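Local coordinates for putative diflavin flavoprotein A 3 (Synechocystis sp., PDB 6H0C) that probably carries electrons from NADH to oxygen, reducing it to water, and is represented here by its flavodiiron core, at residues 197-206 against 277-288. Sequence-based numbering, arbitrary orientation.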
loop_
_atom_site.group_PDB
_atom_site.type_symbol
_atom_site.label_atom_id
_atom_site.label_comp_id
_atom_site.label_asym_id
_atom_site.label_seq_id
_atom_site.Cartn_x
_atom_site.Cartn_y
_atom_site.Cartn_z
ATOM N N TYR A 197 5.273 -13.241 -3.344
ATOM C CA TYR A 197 4.068 -12.796 -4.026
ATOM C C TYR A 197 3.640 -11.436 -3.476
ATOM O O TYR A 197 3.218 -10.542 -4.217
ATOM C CB TYR A 197 2.949 -13.827 -3.859
ATOM C CG TYR A 197 1.713 -13.510 -4.661
ATOM C CD1 TYR A 197 1.717 -13.622 -6.048
ATOM C CD2 TYR A 197 0.541 -13.081 -4.041
ATOM C CE1 TYR A 197 0.584 -13.322 -6.795
ATOM C CE2 TYR A 197 -0.589 -12.784 -4.775
ATOM C CZ TYR A 197 -0.566 -12.907 -6.151
ATOM O OH TYR A 197 -1.691 -12.613 -6.890
ATOM N N TYR A 198 3.771 -11.291 -2.162
ATOM C CA TYR A 198 3.480 -10.041 -1.484
ATOM C C TYR A 198 4.381 -8.936 -2.036
ATOM O O TYR A 198 3.899 -7.868 -2.431
ATOM C CB TYR A 198 3.666 -10.204 0.028
ATOM C CG TYR A 198 3.268 -9.000 0.862
ATOM C CD1 TYR A 198 4.158 -7.945 1.073
ATOM C CD2 TYR A 198 2.009 -8.925 1.457
ATOM C CE1 TYR A 198 3.804 -6.850 1.846
ATOM C CE2 TYR A 198 1.643 -7.832 2.239
ATOM C CZ TYR A 198 2.545 -6.800 2.436
ATOM O OH TYR A 198 2.181 -5.716 3.210
ATOM N N PHE A 199 5.684 -9.190 -2.081
ATOM C CA PHE A 199 6.604 -8.211 -2.657
ATOM C C PHE A 199 6.222 -7.838 -4.090
ATOM O O PHE A 199 6.137 -6.661 -4.434
ATOM C CB PHE A 199 8.040 -8.729 -2.637
ATOM C CG PHE A 199 9.025 -7.783 -3.271
ATOM C CD1 PHE A 199 9.242 -7.802 -4.641
ATOM C CD2 PHE A 199 9.713 -6.860 -2.499
ATOM C CE1 PHE A 199 10.142 -6.927 -5.231
ATOM C CE2 PHE A 199 10.621 -5.984 -3.083
ATOM C CZ PHE A 199 10.835 -6.017 -4.450
ATOM N N ASP A 200 6.008 -8.853 -4.918
ATOM C CA ASP A 200 5.696 -8.657 -6.326
ATOM C C ASP A 200 4.443 -7.824 -6.553
ATOM O O ASP A 200 4.418 -6.959 -7.427
ATOM C CB ASP A 200 5.534 -10.004 -7.022
ATOM C CG ASP A 200 6.854 -10.746 -7.171
ATOM O OD1 ASP A 200 7.925 -10.123 -6.964
ATOM O OD2 ASP A 200 6.809 -11.950 -7.507
ATOM N N CYS A 201 3.399 -8.085 -5.777
ATOM C CA CYS A 201 2.145 -7.367 -5.970
ATOM C C CYS A 201 2.175 -5.949 -5.417
ATOM O O CYS A 201 1.664 -5.022 -6.050
ATOM C CB CYS A 201 0.991 -8.139 -5.329
ATOM S SG CYS A 201 0.602 -9.689 -6.166
ATOM N N LEU A 202 2.769 -5.784 -4.235
ATOM C CA LEU A 202 2.688 -4.525 -3.493
ATOM C C LEU A 202 3.884 -3.594 -3.664
ATOM O O LEU A 202 3.737 -2.375 -3.583
ATOM C CB LEU A 202 2.509 -4.805 -1.993
ATOM C CG LEU A 202 1.073 -4.952 -1.477
ATOM C CD1 LEU A 202 0.454 -6.269 -1.889
ATOM C CD2 LEU A 202 1.030 -4.786 0.033
ATOM N N LEU A 203 5.072 -4.154 -3.872
ATOM C CA LEU A 203 6.289 -3.354 -3.719
ATOM C C LEU A 203 7.100 -3.184 -5.009
ATOM O O LEU A 203 7.777 -2.167 -5.188
ATOM C CB LEU A 203 7.172 -3.967 -2.617
ATOM C CG LEU A 203 6.469 -4.120 -1.260
ATOM C CD1 LEU A 203 7.386 -4.751 -0.221
ATOM C CD2 LEU A 203 5.916 -2.767 -0.779
ATOM N N ALA A 204 7.028 -4.170 -5.901
ATOM C CA ALA A 204 7.767 -4.118 -7.159
ATOM C C ALA A 204 7.465 -2.856 -7.979
ATOM O O ALA A 204 8.372 -2.284 -8.584
ATOM C CB ALA A 204 7.484 -5.364 -7.984
ATOM N N PRO A 205 6.194 -2.408 -8.007
ATOM C CA PRO A 205 5.886 -1.185 -8.773
ATOM C C PRO A 205 6.401 0.069 -8.091
ATOM O O PRO A 205 6.290 1.156 -8.652
ATOM C CB PRO A 205 4.356 -1.170 -8.825
ATOM C CG PRO A 205 3.940 -2.592 -8.528
ATOM C CD PRO A 205 4.967 -3.076 -7.535
ATOM N N ALA A 206 6.952 -0.086 -6.889
ATOM C CA ALA A 206 7.506 1.035 -6.134
ATOM C C ALA A 206 8.965 0.771 -5.749
ATOM O O ALA A 206 9.410 1.163 -4.666
ATOM C CB ALA A 206 6.666 1.296 -4.885
ATOM N N ALA A 277 -0.329 -3.885 -13.240
ATOM C CA ALA A 277 1.088 -3.829 -12.908
ATOM C C ALA A 277 1.680 -5.229 -12.721
ATOM O O ALA A 277 2.783 -5.515 -13.174
ATOM C CB ALA A 277 1.309 -2.992 -11.653
ATOM N N ARG A 278 0.942 -6.096 -12.043
ATOM C CA ARG A 278 1.431 -7.436 -11.768
ATOM C C ARG A 278 1.589 -8.226 -13.075
ATOM O O ARG A 278 2.542 -9.000 -13.237
ATOM C CB ARG A 278 0.492 -8.139 -10.782
ATOM C CG ARG A 278 0.624 -9.653 -10.708
ATOM C CD ARG A 278 1.993 -10.127 -10.253
ATOM N NE ARG A 278 1.949 -11.576 -10.064
ATOM C CZ ARG A 278 3.010 -12.351 -9.867
ATOM N NH1 ARG A 278 4.226 -11.823 -9.843
ATOM N NH2 ARG A 278 2.846 -13.660 -9.703
ATOM N N GLY A 279 0.676 -8.010 -14.015
ATOM C CA GLY A 279 0.794 -8.626 -15.325
ATOM C C GLY A 279 2.064 -8.181 -16.036
ATOM O O GLY A 279 2.716 -8.974 -16.719
ATOM N N ILE A 280 2.424 -6.908 -15.872
ATOM C CA ILE A 280 3.633 -6.373 -16.494
ATOM C C ILE A 280 4.894 -6.909 -15.821
ATOM O O ILE A 280 5.796 -7.410 -16.503
ATOM C CB ILE A 280 3.659 -4.828 -16.454
ATOM C CG1 ILE A 280 2.546 -4.252 -17.327
ATOM C CG2 ILE A 280 4.999 -4.286 -16.936
ATOM C CD1 ILE A 280 2.411 -2.734 -17.220
ATOM N N THR A 281 4.961 -6.808 -14.493
ATOM C CA THR A 281 6.176 -7.189 -13.777
ATOM C C THR A 281 6.427 -8.700 -13.833
ATOM O O THR A 281 7.581 -9.145 -13.870
ATOM C CB THR A 281 6.145 -6.749 -12.293
ATOM O OG1 THR A 281 5.027 -7.354 -11.629
ATOM C CG2 THR A 281 6.060 -5.231 -12.176
ATOM N N LYS A 282 5.367 -9.501 -13.847
ATOM C CA LYS A 282 5.593 -10.937 -13.899
ATOM C C LYS A 282 6.143 -11.312 -15.275
ATOM O O LYS A 282 6.728 -12.376 -15.448
ATOM C CB LYS A 282 4.319 -11.724 -13.576
ATOM C CG LYS A 282 3.333 -11.879 -14.716
ATOM C CD LYS A 282 2.182 -12.765 -14.268
ATOM C CE LYS A 282 1.168 -12.990 -15.371
ATOM N NZ LYS A 282 -0.040 -13.693 -14.851
ATOM N N ALA A 283 5.975 -10.421 -16.245
ATOM C CA ALA A 283 6.441 -10.688 -17.595
ATOM C C ALA A 283 7.851 -10.138 -17.777
ATOM O O ALA A 283 8.349 -10.046 -18.893
ATOM C CB ALA A 283 5.477 -10.087 -18.631
ATOM N N GLY A 284 8.492 -9.760 -16.675
ATOM C CA GLY A 284 9.883 -9.332 -16.727
ATOM C C GLY A 284 10.103 -7.895 -17.170
ATOM O O GLY A 284 11.203 -7.523 -17.578
ATOM N N VAL A 285 9.057 -7.082 -17.088
ATOM C CA VAL A 285 9.167 -5.654 -17.378
ATOM C C VAL A 285 8.899 -4.876 -16.088
ATOM O O VAL A 285 7.969 -5.206 -15.345
ATOM C CB VAL A 285 8.186 -5.231 -18.498
ATOM C CG1 VAL A 285 8.139 -3.712 -18.656
ATOM C CG2 VAL A 285 8.577 -5.904 -19.811
ATOM N N ALA A 286 9.731 -3.871 -15.813
ATOM C CA ALA A 286 9.606 -3.062 -14.600
ATOM C C ALA A 286 8.410 -2.113 -14.678
ATOM O O ALA A 286 8.026 -1.671 -15.768
ATOM C CB ALA A 286 10.892 -2.263 -14.353
ATOM N N VAL A 287 7.832 -1.799 -13.520
ATOM C CA VAL A 287 6.762 -0.812 -13.436
ATOM C C VAL A 287 7.107 0.265 -12.417
ATOM O O VAL A 287 7.512 -0.036 -11.295
ATOM C CB VAL A 287 5.407 -1.440 -13.038
ATOM C CG1 VAL A 287 4.352 -0.349 -12.817
ATOM C CG2 VAL A 287 4.941 -2.444 -14.093
ATOM N N THR A 288 6.963 1.518 -12.837
ATOM C CA THR A 288 7.046 2.663 -11.950
ATOM C C THR A 288 5.636 3.201 -11.785
ATOM O O THR A 288 5.110 3.905 -12.645
ATOM C CB THR A 288 7.977 3.759 -12.498
ATOM O OG1 THR A 288 9.327 3.282 -12.495
ATOM C CG2 THR A 288 7.888 5.016 -11.645
HETATM O O HOH W 1 -0.779 -13.454 -10.160
HETATM O O HOH W 2 3.689 -5.910 -9.720
HETATM O O HOH W 3 9.323 -2.679 -11.120
#
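Two groups from different segments grip the same water: it donates to D200 O at 2.6 Å and lies 2.7 Å from T281 OG1, bridging helix 189-202 and helix 268-281. T281 CG2, on the other branch, reaches toward the A204 methyl. A second water repeats the linkage, donating to A204 O (2.7 Å) and accepting from V287 N. Next to it, P205 O and V287 O, both acceptors, sit 3.1 Å apart; a CA-H...O contact runs from P205 CA to V287 O, with 142° at the hydrogen. The proline ring adds apolar packing, its CG against A277 CB and its CB against V287 CG1, each pair 4.1 Å apart. Helix 189-202 belongs to the metallo-hydrolase part, whereas strand 257-262, helix 268-281 and strand 286-291 form a beta-alpha-beta crossover, the two strands being parallel neighbours in the flavodoxin-like sheet; this is therefore a domain interface, with P205 also backbone-bonded to A289. At its partly exposed end R278, bent at chi2 (62°), brings its guanidinium to both Y197 and D200, the ring edge over one of its faces and the carboxylate approaching obliquely. NH2 lies 3.7 Å from Y197 CE1, the two planes 88° apart. The salt bridge from R278 NH1 to D200 OD2 is long, 3.5 Å; D200 OD1 pairs with R196. Y197 OH bonds to I29 O, and a further water joins it weakly to R278 NE.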